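Local coordinates for glucan-binding protein C, GbpC (Streptococcus mutans UA159, PDB 5UQZ), which probably binds glucans and mediates sucrose-dependent and sucrose-independent adherence of the bacterium as a calcium-binding protein anchored to the cell wall, at residues Asp6-Lys9 / Ala10-Glu13; Tyr45-Glu48 / Val49-Leu53; Ser55-Val58 / Glu59-Gly63; Gln99-Thr102 / Asp103-Thr106. All coordinates share one frame; numbering follows the deposited sequence. Where two conformers were deposited one is given.

Contact 1: Asp6-Lys9 / Ala10-Glu13; sequences DYQK and AKAE
A chi1 of 179° swings the side chain of Lys-9 away from its own amide nitrogen and toward the following turn of the helix, while Glu-13 has its CG beside its backbone N (chi1 -69°) and reaches back to meet it. The lysine chain stays extended until chi4 and then bends, which lays NZ against the carboxylate. The resulting salt bridge is two-pronged but unequal. NZ of Lys-9 donates to OE2 of Glu-13 at 2.8 Å, approaching on the syn side and 30° out of the carboxylate plane; its bond to OE1 of Glu-13, at 3.1 Å, is weak. CG of Lys-9 also lies 3.6 Å from OE2 of Glu-13, so the aliphatic stem packs against the carboxylate. This is the i to i+4 lysine-glutamate pair of a regular alpha-helix, placed near the start of the long helix 3-51. Behind the pair runs the usual backbone ladder: N of Ala-10 bonds to O of Asp-6, and N of Glu-13 bonds to O of Lys-9 at 3.0 Å. The small methyls of Ala-10 and Ala-12 suit a solvent-exposed helix, since they fit close to the backbone carbonyls without demanding a partner. Another i to i+4 pair, Tyr-7 with Lys-11, lies side by side and points the same way. CD of the fully extended Lys-11 lies obliquely to the Tyr-7 ring, 3.9 Å from its OH, a van der Waals contact, with NZ of Lys-11 also 3.9 Å from that OH. Asp-6 takes its side-chain partner earlier in the chain, where OD2 bonds to the hydroxyl of Thr-2.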
loop_
_atom_site.group_PDB
_atom_site.type_symbol
_atom_site.label_atom_id
_atom_site.label_comp_id
_atom_site.label_asym_id
_atom_site.label_seq_id
_atom_site.Cartn_x
_atom_site.Cartn_y
_atom_site.Cartn_z
ATOM N N ASP A 6 -33.858 -22.087 -36.243
ATOM C CA ASP A 6 -33.805 -21.853 -34.805
ATOM C C ASP A 6 -33.363 -23.113 -34.059
ATOM O O ASP A 6 -32.541 -23.035 -33.134
ATOM C CB ASP A 6 -35.182 -21.423 -34.309
ATOM C CG ASP A 6 -35.586 -20.056 -34.828
ATOM O OD1 ASP A 6 -34.719 -19.337 -35.377
ATOM O OD2 ASP A 6 -36.775 -19.706 -34.669
ATOM N N TYR A 7 -33.923 -24.271 -34.428
ATOM C CA TYR A 7 -33.513 -25.534 -33.823
ATOM C C TYR A 7 -32.025 -25.786 -34.046
ATOM O O TYR A 7 -31.295 -26.155 -33.113
ATOM C CB TYR A 7 -34.347 -26.661 -34.439
ATOM C CG TYR A 7 -33.788 -28.043 -34.164
ATOM C CD1 TYR A 7 -34.079 -28.715 -32.974
ATOM C CD2 TYR A 7 -32.995 -28.697 -35.106
ATOM C CE1 TYR A 7 -33.615 -29.999 -32.731
ATOM C CE2 TYR A 7 -32.491 -29.970 -34.859
ATOM C CZ TYR A 7 -32.807 -30.603 -33.673
ATOM O OH TYR A 7 -32.320 -31.863 -33.446
ATOM N N GLN A 8 -31.550 -25.595 -35.287
ATOM C CA GLN A 8 -30.156 -25.911 -35.582
ATOM C C GLN A 8 -29.213 -24.952 -34.863
ATOM O O GLN A 8 -28.137 -25.361 -34.407
ATOM C CB GLN A 8 -29.883 -25.937 -37.089
ATOM C CG GLN A 8 -30.650 -27.036 -37.858
ATOM C CD GLN A 8 -30.103 -28.479 -37.698
ATOM O OE1 GLN A 8 -29.274 -28.778 -36.824
ATOM N NE2 GLN A 8 -30.582 -29.376 -38.559
ATOM N N LYS A 9 -29.590 -23.674 -34.754
ATOM C CA LYS A 9 -28.770 -22.724 -34.009
ATOM C C LYS A 9 -28.716 -23.092 -32.534
ATOM O O LYS A 9 -27.641 -23.074 -31.911
ATOM C CB LYS A 9 -29.320 -21.310 -34.190
ATOM C CG LYS A 9 -28.550 -20.215 -33.440
ATOM C CD LYS A 9 -29.105 -18.829 -33.840
ATOM C CE LYS A 9 -28.135 -17.705 -33.531
ATOM N NZ LYS A 9 -27.935 -17.539 -32.062
ATOM N N ALA A 10 -29.871 -23.394 -31.934
ATOM C CA ALA A 10 -29.844 -23.712 -30.513
ATOM C C ALA A 10 -29.003 -24.955 -30.264
ATOM O O ALA A 10 -28.211 -24.990 -29.315
ATOM C CB ALA A 10 -31.249 -23.891 -29.958
ATOM N N LYS A 11 -29.118 -25.958 -31.133
ATOM C CA LYS A 11 -28.345 -27.175 -30.957
ATOM C C LYS A 11 -26.850 -26.913 -31.113
ATOM O O LYS A 11 -26.032 -27.386 -30.311
ATOM C CB LYS A 11 -28.828 -28.202 -31.978
ATOM C CG LYS A 11 -28.029 -29.482 -31.989
ATOM C CD LYS A 11 -28.674 -30.442 -32.990
ATOM C CE LYS A 11 -27.819 -31.641 -33.261
ATOM N NZ LYS A 11 -28.570 -32.576 -34.121
ATOM N N ALA A 12 -26.473 -26.158 -32.147
ATOM C CA ALA A 12 -25.062 -25.904 -32.404
ATOM C C ALA A 12 -24.402 -25.121 -31.278
ATOM O O ALA A 12 -23.224 -25.332 -31.000
ATOM C CB ALA A 12 -24.906 -25.151 -33.724
ATOM N N GLU A 13 -25.134 -24.208 -30.647
ATOM C CA GLU A 13 -24.581 -23.303 -29.645
ATOM C C GLU A 13 -24.605 -23.896 -28.250
ATOM O O GLU A 13 -23.967 -23.342 -27.357
ATOM C CB GLU A 13 -25.383 -21.993 -29.662
ATOM C CG GLU A 13 -25.164 -21.175 -30.951
ATOM C CD GLU A 13 -25.817 -19.800 -30.946
ATOM O OE1 GLU A 13 -26.607 -19.497 -30.024
ATOM O OE2 GLU A 13 -25.535 -19.009 -31.885
#

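Contact 2: Tyr45-Glu48 / Val49-Leu53; sequences YKKE and VAQGL
Van der Waals packing across this helix end begins with Tyr-45 and Val-49, one turn apart. CG2 of Val-49 sits over one face of the tyrosine ring, 4.0 Å from its centroid and 19° off the normal, making a CH-pi contact displaced toward the rim. Tyr-45 brings its ring there by a trans first torsion (chi1 -176°). A branched valine suits the spot: CG2 covers the ring while CG1 is left for Glu-59 of the next helix. Farther along, Leu-53 folds back over the last turn, its CD1 4.0 Å from CG of Glu-48 and, by the ammonium end of Lys-47, 3.6 Å from NZ. Lysine also offers a long methylene stem, and the amide of Gln-51 lies against it, with NE2 of Gln-51 3.4 Å from CG of Lys-47.

Among the hydrogen bonds, N of Val-49 bonds to O of Tyr-45 and N of Gln-51 to O of Lys-47 in normal helical fashion. The pattern changes at O of Glu-48, which is gripped twice: N of Gly-52 makes a weak bond at 3.1 Å, and N of Leu-53 a sound one at 2.9 Å, in the carbonyl plane on a lone pair. The carboxylate of Glu-48 bonds through OE2 to Gln-44, one turn earlier.

Gly-52 turns the chain out of the helix with a positive phi of 74°, a conformation that a residue without a side chain adopts easily. The 6→1 bond from Leu-53 to Glu-48 secures that turn, giving a Schellman-like C-cap at the end of helix 3-51.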
loop_
_atom_site.group_PDB
_atom_site.type_symbol
_atom_site.label_atom_id
_atom_site.label_comp_id
_atom_site.label_asym_id
_atom_site.label_seq_id
_atom_site.Cartn_x
_atom_site.Cartn_y
_atom_site.Cartn_z
ATOM N N TYR A 45 -17.620 -3.701 11.174
ATOM C CA TYR A 45 -17.196 -2.316 11.235
ATOM C C TYR A 45 -18.358 -1.389 11.613
ATOM O O TYR A 45 -18.197 -0.498 12.467
ATOM C CB TYR A 45 -16.602 -1.921 9.879
ATOM C CG TYR A 45 -16.052 -0.507 9.882
ATOM C CD1 TYR A 45 -15.082 -0.092 10.823
ATOM C CD2 TYR A 45 -16.533 0.441 8.976
ATOM C CE1 TYR A 45 -14.583 1.204 10.849
ATOM C CE2 TYR A 45 -16.028 1.764 8.982
ATOM C CZ TYR A 45 -15.060 2.133 9.908
ATOM O OH TYR A 45 -14.570 3.407 9.913
ATOM N N LYS A 46 -19.537 -1.606 11.025
ATOM C CA LYS A 46 -20.681 -0.774 11.385
ATOM C C LYS A 46 -20.997 -0.899 12.862
ATOM O O LYS A 46 -21.342 0.105 13.510
ATOM C CB LYS A 46 -21.909 -1.158 10.552
ATOM C CG LYS A 46 -21.835 -0.579 9.129
ATOM C CD LYS A 46 -23.187 -0.629 8.434
ATOM C CE LYS A 46 -23.657 -2.037 8.230
ATOM N NZ LYS A 46 -24.990 -2.097 7.515
ATOM N N LYS A 47 -20.922 -2.119 13.418
ATOM C CA LYS A 47 -21.184 -2.317 14.836
ATOM C C LYS A 47 -20.133 -1.600 15.682
ATOM O O LYS A 47 -20.462 -1.002 16.717
ATOM C CB LYS A 47 -21.179 -3.820 15.114
ATOM C CG LYS A 47 -21.308 -4.198 16.566
ATOM C CD LYS A 47 -21.304 -5.718 16.740
ATOM C CE LYS A 47 -21.278 -6.128 18.207
ATOM N NZ LYS A 47 -19.946 -6.054 18.833
ATOM N N GLU A 48 -18.852 -1.679 15.295
ATOM C CA GLU A 48 -17.785 -1.019 16.060
ATOM C C GLU A 48 -17.988 0.485 16.086
ATOM O O GLU A 48 -17.747 1.133 17.119
ATOM C CB GLU A 48 -16.427 -1.361 15.453
ATOM C CG GLU A 48 -16.090 -2.808 15.728
ATOM C CD GLU A 48 -14.895 -3.316 14.975
ATOM O OE1 GLU A 48 -14.473 -2.617 14.029
ATOM O OE2 GLU A 48 -14.391 -4.412 15.298
ATOM N N VAL A 49 -18.395 1.061 14.955
ATOM C CA VAL A 49 -18.680 2.501 14.903
ATOM C C VAL A 49 -19.893 2.840 15.768
ATOM O O VAL A 49 -19.851 3.770 16.587
ATOM C CB VAL A 49 -18.859 2.955 13.439
ATOM C CG1 VAL A 49 -19.372 4.419 13.381
ATOM C CG2 VAL A 49 -17.554 2.825 12.662
ATOM N N ALA A 50 -20.970 2.054 15.654
ATOM C CA ALA A 50 -22.190 2.382 16.394
ATOM C C ALA A 50 -21.989 2.230 17.897
ATOM O O ALA A 50 -22.524 3.022 18.688
ATOM C CB ALA A 50 -23.336 1.477 15.942
ATOM N N GLN A 51 -21.292 1.194 18.324
ATOM C CA GLN A 51 -21.192 0.879 19.742
ATOM C C GLN A 51 -20.021 1.534 20.414
ATOM O O GLN A 51 -19.902 1.440 21.640
ATOM C CB GLN A 51 -21.130 -0.626 19.938
ATOM C CG GLN A 51 -22.405 -1.268 19.483
ATOM C CD GLN A 51 -22.472 -2.760 19.753
ATOM O OE1 GLN A 51 -21.696 -3.303 20.534
ATOM N NE2 GLN A 51 -23.433 -3.421 19.145
ATOM N N GLY A 52 -19.160 2.183 19.650
ATOM C CA GLY A 52 -18.019 2.809 20.260
ATOM C C GLY A 52 -16.978 1.800 20.682
ATOM O O GLY A 52 -16.425 1.902 21.790
ATOM N N LEU A 53 -16.713 0.797 19.835
ATOM C CA LEU A 53 -15.606 -0.104 20.078
ATOM C C LEU A 53 -14.335 0.516 19.515
ATOM O O LEU A 53 -14.380 1.477 18.763
ATOM C CB LEU A 53 -15.921 -1.505 19.526
ATOM C CG LEU A 53 -17.307 -2.040 19.970
ATOM C CD1 LEU A 53 -17.605 -3.410 19.347
ATOM C CD2 LEU A 53 -17.404 -2.123 21.452
#

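Contact 3: Ser55-Val58 / Glu59-Gly63; sequences SGRV and EKAQG
Arg-57 and Ala-61 form the snug side of this short turn. The arginine chain bends at chi3 (46°), which folds the guanidinium back so that one of its faces lies on the methyl of Ala-61, with NH1 of Arg-57 3.4 Å from CB of Ala-61. Alanine suits the place, being small enough to slip under the flat group. The guanidinium is fixed from beyond as well, since NH2 bonds to O of Asn-216 and to the hydroxyl of Thr-306. Backbone bonds draw the turn together: N of Lys-60 meets O of Gly-56 at 2.9 Å in the carbonyl plane, and N of Ala-61 meets O of Arg-57 at 2.9 Å. The bond from N of Glu-59 to O of Gly-56, at 3.1 Å, is weak. After Lys-60 the chain leaves the helix, and CB of Gln-62 packs closely on O of Val-58 at 3.3 Å.

Lys-60 makes up most of the looser, exposed side. Its stem rests on O of Gly-56 and O of Val-49 before the amine turns away, and a charged end suits water. Glu-59 is exposed too, yet in the conformer given it leans on helix 3-51, against Tyr-45 and Val-49.

Val-58 also touches Tyr-45 of that helix and packs on Val-335 and Val-337. Gln-62 NE2 bonds to O of Ile-219 in strand 219-222. Helix 57-60 thus joins the foot of the long helix to the beta domain.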
loop_
_atom_site.group_PDB
_atom_site.type_symbol
_atom_site.label_atom_id
_atom_site.label_comp_id
_atom_site.label_asym_id
_atom_site.label_seq_id
_atom_site.Cartn_x
_atom_site.Cartn_y
_atom_site.Cartn_z
ATOM N N SER A 55 -12.072 -0.056 17.193
ATOM C CA SER A 55 -11.913 0.186 15.749
ATOM C C SER A 55 -12.890 1.240 15.203
ATOM O O SER A 55 -12.675 1.810 14.113
ATOM C CB SER A 55 -11.966 -1.132 14.989
ATOM O OG SER A 55 -10.881 -1.972 15.395
ATOM N N GLY A 56 -13.963 1.541 15.926
ATOM C CA GLY A 56 -14.814 2.648 15.554
ATOM C C GLY A 56 -14.107 3.990 15.582
ATOM O O GLY A 56 -14.618 4.951 14.995
ATOM N N ARG A 57 -12.930 4.061 16.217
ATOM C CA ARG A 57 -12.205 5.319 16.229
ATOM C C ARG A 57 -11.811 5.788 14.842
ATOM O O ARG A 57 -11.601 6.984 14.661
ATOM C CB ARG A 57 -10.946 5.161 17.095
ATOM C CG ARG A 57 -11.250 5.187 18.570
ATOM C CD ARG A 57 -10.032 4.885 19.460
ATOM N NE ARG A 57 -8.825 5.637 19.045
ATOM C CZ ARG A 57 -8.604 6.945 19.186
ATOM N NH1 ARG A 57 -9.486 7.683 19.869
ATOM N NH2 ARG A 57 -7.518 7.505 18.695
ATOM N N VAL A 58 -11.733 4.901 13.848
ATOM C CA VAL A 58 -11.419 5.377 12.490
ATOM C C VAL A 58 -12.404 6.453 12.052
ATOM O O VAL A 58 -12.024 7.459 11.436
ATOM C CB VAL A 58 -11.413 4.217 11.480
ATOM C CG1 VAL A 58 -11.240 4.739 10.056
ATOM C CG2 VAL A 58 -10.330 3.221 11.838
ATOM N N GLU A 59 -13.689 6.237 12.336
ATOM C CA GLU A 59 -14.715 7.219 12.035
ATOM C C GLU A 59 -14.885 8.234 13.171
ATOM O O GLU A 59 -14.970 9.443 12.938
ATOM C CB GLU A 59 -16.032 6.475 11.765
ATOM C CG GLU A 59 -17.138 7.351 11.254
ATOM C CD GLU A 59 -18.239 6.561 10.581
ATOM O OE1 GLU A 59 -17.938 5.551 9.903
ATOM O OE2 GLU A 59 -19.406 6.970 10.727
ATOM N N LYS A 60 -14.919 7.761 14.409
ATOM C CA LYS A 60 -15.347 8.628 15.499
ATOM C C LYS A 60 -14.261 9.586 15.962
ATOM O O LYS A 60 -14.604 10.642 16.518
ATOM C CB LYS A 60 -15.881 7.772 16.657
ATOM C CG LYS A 60 -17.179 7.027 16.310
ATOM C CD LYS A 60 -17.692 6.106 17.478
ATOM C CE LYS A 60 -18.146 6.901 18.702
ATOM N NZ LYS A 60 -19.388 7.666 18.387
ATOM N N ALA A 61 -12.996 9.197 15.844
ATOM C CA ALA A 61 -11.932 9.985 16.442
ATOM C C ALA A 61 -11.147 10.776 15.406
ATOM O O ALA A 61 -10.254 11.530 15.794
ATOM C CB ALA A 61 -10.950 9.110 17.197
ATOM N N GLN A 62 -11.417 10.584 14.118
ATOM C CA GLN A 62 -10.553 11.181 13.099
ATOM C C GLN A 62 -10.683 12.691 13.054
ATOM O O GLN A 62 -11.753 13.236 12.735
ATOM C CB GLN A 62 -10.891 10.595 11.726
ATOM C CG GLN A 62 -10.073 11.234 10.577
ATOM C CD GLN A 62 -8.621 10.810 10.669
ATOM O OE1 GLN A 62 -7.893 11.306 11.541
ATOM N NE2 GLN A 62 -8.196 9.907 9.752
ATOM N N GLY A 63 -9.599 13.395 13.335
ATOM C CA GLY A 63 -9.504 14.827 13.144
ATOM C C GLY A 63 -8.496 15.220 12.085
ATOM O O GLY A 63 -8.351 16.422 11.818
#

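Contact 4: Gln99-Thr102 / Asp103-Thr106; sequences QYNT and DNYT
Side-chain hydrogen bonding joins Tyr-105 to Gln-99, whose O accepts the phenol OH at 2.6 Å in the carbonyl plane, on a lone pair. A tyrosine suits this place because its ring carries the hydroxyl as far as the carbonyl of Gln-99, at the end of helix 96-99, while its body packs inside, stacked on His-91. At the edge of that ring and in its plane, O of Asn-101 lies 3.4 Å from CD1 of Tyr-105, a contact and not a bond. Asn-101 supplies another side-chain bond: a chi1 of -178° carries its amide round so that OD1 takes N-H of Asp-103 at 2.9 Å, the donor standing 39° above the amide plane. This is an Asx turn opening the 3-10 segment.

Backbone bonding closes the turn. N of Asn-104 bonds to O of Asn-101 at 2.9 Å with an N-H...O angle of 163°, and N of Tyr-105 makes a weak bond to O of Thr-102.

Two waters knit the polar side chains together. One accepts from ND2 of Asn-101 and donates to OD2 of Asp-103 at 3.0 Å; the other accepts from OG1 of Thr-102 at 2.7 Å and donates to OD1 of Asp-103. Gln-185 ties this group to the rest of the fold, its N bonding to OG1 of Thr-102 and its NE2 to OD2 of Asp-103.

With both carboxylate oxygens of Asp-103 receiving donors, its negative charge is probably well stabilised, and the buried amide of Asn-101 has both ends engaged, ND2 also donating to Gln-98. Such a network would hold an irregular loop in one shape.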
loop_
_atom_site.group_PDB
_atom_site.type_symbol
_atom_site.label_atom_id
_atom_site.label_comp_id
_atom_site.label_asym_id
_atom_site.label_seq_id
_atom_site.Cartn_x
_atom_site.Cartn_y
_atom_site.Cartn_z
ATOM N N GLN A 99 14.007 -1.739 -12.180
ATOM C CA GLN A 99 14.270 -0.347 -11.838
ATOM C C GLN A 99 14.856 -0.213 -10.444
ATOM O O GLN A 99 15.621 0.719 -10.189
ATOM C CB GLN A 99 12.974 0.430 -11.938
ATOM C CG GLN A 99 13.119 1.892 -11.898
ATOM C CD GLN A 99 11.832 2.550 -12.353
ATOM O OE1 GLN A 99 11.144 2.057 -13.270
ATOM N NE2 GLN A 99 11.496 3.640 -11.730
ATOM N N TYR A 100 14.494 -1.116 -9.529
ATOM C CA TYR A 100 15.020 -1.074 -8.179
ATOM C C TYR A 100 16.127 -2.092 -7.968
ATOM O O TYR A 100 16.542 -2.310 -6.827
ATOM C CB TYR A 100 13.897 -1.241 -7.159
ATOM C CG TYR A 100 13.089 0.050 -7.044
ATOM C CD1 TYR A 100 13.468 1.050 -6.132
ATOM C CD2 TYR A 100 12.008 0.290 -7.883
ATOM C CE1 TYR A 100 12.734 2.213 -6.031
ATOM C CE2 TYR A 100 11.272 1.447 -7.792
ATOM C CZ TYR A 100 11.666 2.439 -6.881
ATOM O OH TYR A 100 10.926 3.588 -6.761
ATOM N N ASN A 101 16.656 -2.671 -9.033
ATOM C CA ASN A 101 17.793 -3.572 -8.906
ATOM C C ASN A 101 19.051 -2.721 -8.783
ATOM O O ASN A 101 19.586 -2.240 -9.774
ATOM C CB ASN A 101 17.865 -4.511 -10.098
ATOM C CG ASN A 101 19.007 -5.487 -9.963
ATOM O OD1 ASN A 101 19.852 -5.354 -9.059
ATOM N ND2 ASN A 101 19.040 -6.497 -10.829
ATOM N N THR A 102 19.518 -2.506 -7.545
ATOM C CA THR A 102 20.687 -1.661 -7.313
ATOM C C THR A 102 21.947 -2.205 -7.967
ATOM O O THR A 102 22.920 -1.447 -8.120
ATOM C CB THR A 102 20.862 -1.404 -5.810
ATOM O OG1 THR A 102 20.733 -2.644 -5.091
ATOM C CG2 THR A 102 19.789 -0.450 -5.288
ATOM N N ASP A 103 21.975 -3.482 -8.364
ATOM C CA ASP A 103 23.137 -3.976 -9.109
ATOM C C ASP A 103 23.273 -3.283 -10.466
ATOM O O ASP A 103 24.350 -3.336 -11.079
ATOM C CB ASP A 103 22.956 -5.458 -9.442
ATOM C CG ASP A 103 23.072 -6.377 -8.238
ATOM O OD1 ASP A 103 23.468 -5.944 -7.150
ATOM O OD2 ASP A 103 22.798 -7.580 -8.417
ATOM N N ASN A 104 22.185 -2.705 -10.978
ATOM C CA ASN A 104 22.160 -2.150 -12.329
ATOM C C ASN A 104 22.494 -0.662 -12.367
ATOM O O ASN A 104 22.321 -0.014 -13.404
ATOM C CB ASN A 104 20.770 -2.355 -12.936
ATOM C CG ASN A 104 20.484 -3.804 -13.273
ATOM O OD1 ASN A 104 21.396 -4.608 -13.406
ATOM N ND2 ASN A 104 19.211 -4.130 -13.443
ATOM N N TYR A 105 22.932 -0.104 -11.259
ATOM C CA TYR A 105 23.344 1.285 -11.156
ATOM C C TYR A 105 24.788 1.306 -10.694
ATOM O O TYR A 105 25.244 0.384 -10.004
ATOM C CB TYR A 105 22.466 2.051 -10.154
ATOM C CG TYR A 105 21.007 2.151 -10.537
ATOM C CD1 TYR A 105 20.125 1.084 -10.338
ATOM C CD2 TYR A 105 20.496 3.314 -11.024
ATOM C CE1 TYR A 105 18.770 1.182 -10.654
ATOM C CE2 TYR A 105 19.176 3.436 -11.384
ATOM C CZ TYR A 105 18.302 2.365 -11.170
ATOM O OH TYR A 105 16.968 2.532 -11.486
ATOM N N THR A 106 25.517 2.322 -11.125
ATOM C CA THR A 106 26.911 2.498 -10.722
ATOM C C THR A 106 27.092 3.922 -10.215
ATOM O O THR A 106 26.181 4.758 -10.286
ATOM C CB THR A 106 27.918 2.242 -11.856
ATOM O OG1 THR A 106 27.702 3.198 -12.883
ATOM C CG2 THR A 106 27.752 0.831 -12.438
HETATM O O HOH W 1 21.508 -8.287 -10.994
HETATM O O HOH W 2 23.026 -3.964 -5.273
#

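Overall arrangement
Contacts 1 and 2 both lie on helix 3-51, toward its two ends, with centres about 56 Å apart. Contact 1 stands far out from the body of the protein, its centre about 50 Å from the centre of the chain. Contacts 2 and 3 are neighbours, their centres about 10 Å apart, and they touch directly: OH of Tyr-45 lies 3.6 Å from CG1 of Val-58. After the glycine C-cap of contact 2, a short loop brings the chain to helix 57-60. Contact 4 lies opposite contacts 2 and 3 across the chain's centre, about 42 Å from contact 3 between centres. None of the four lies at the calcium site of Ser-224, Asn-226 and Glu-237.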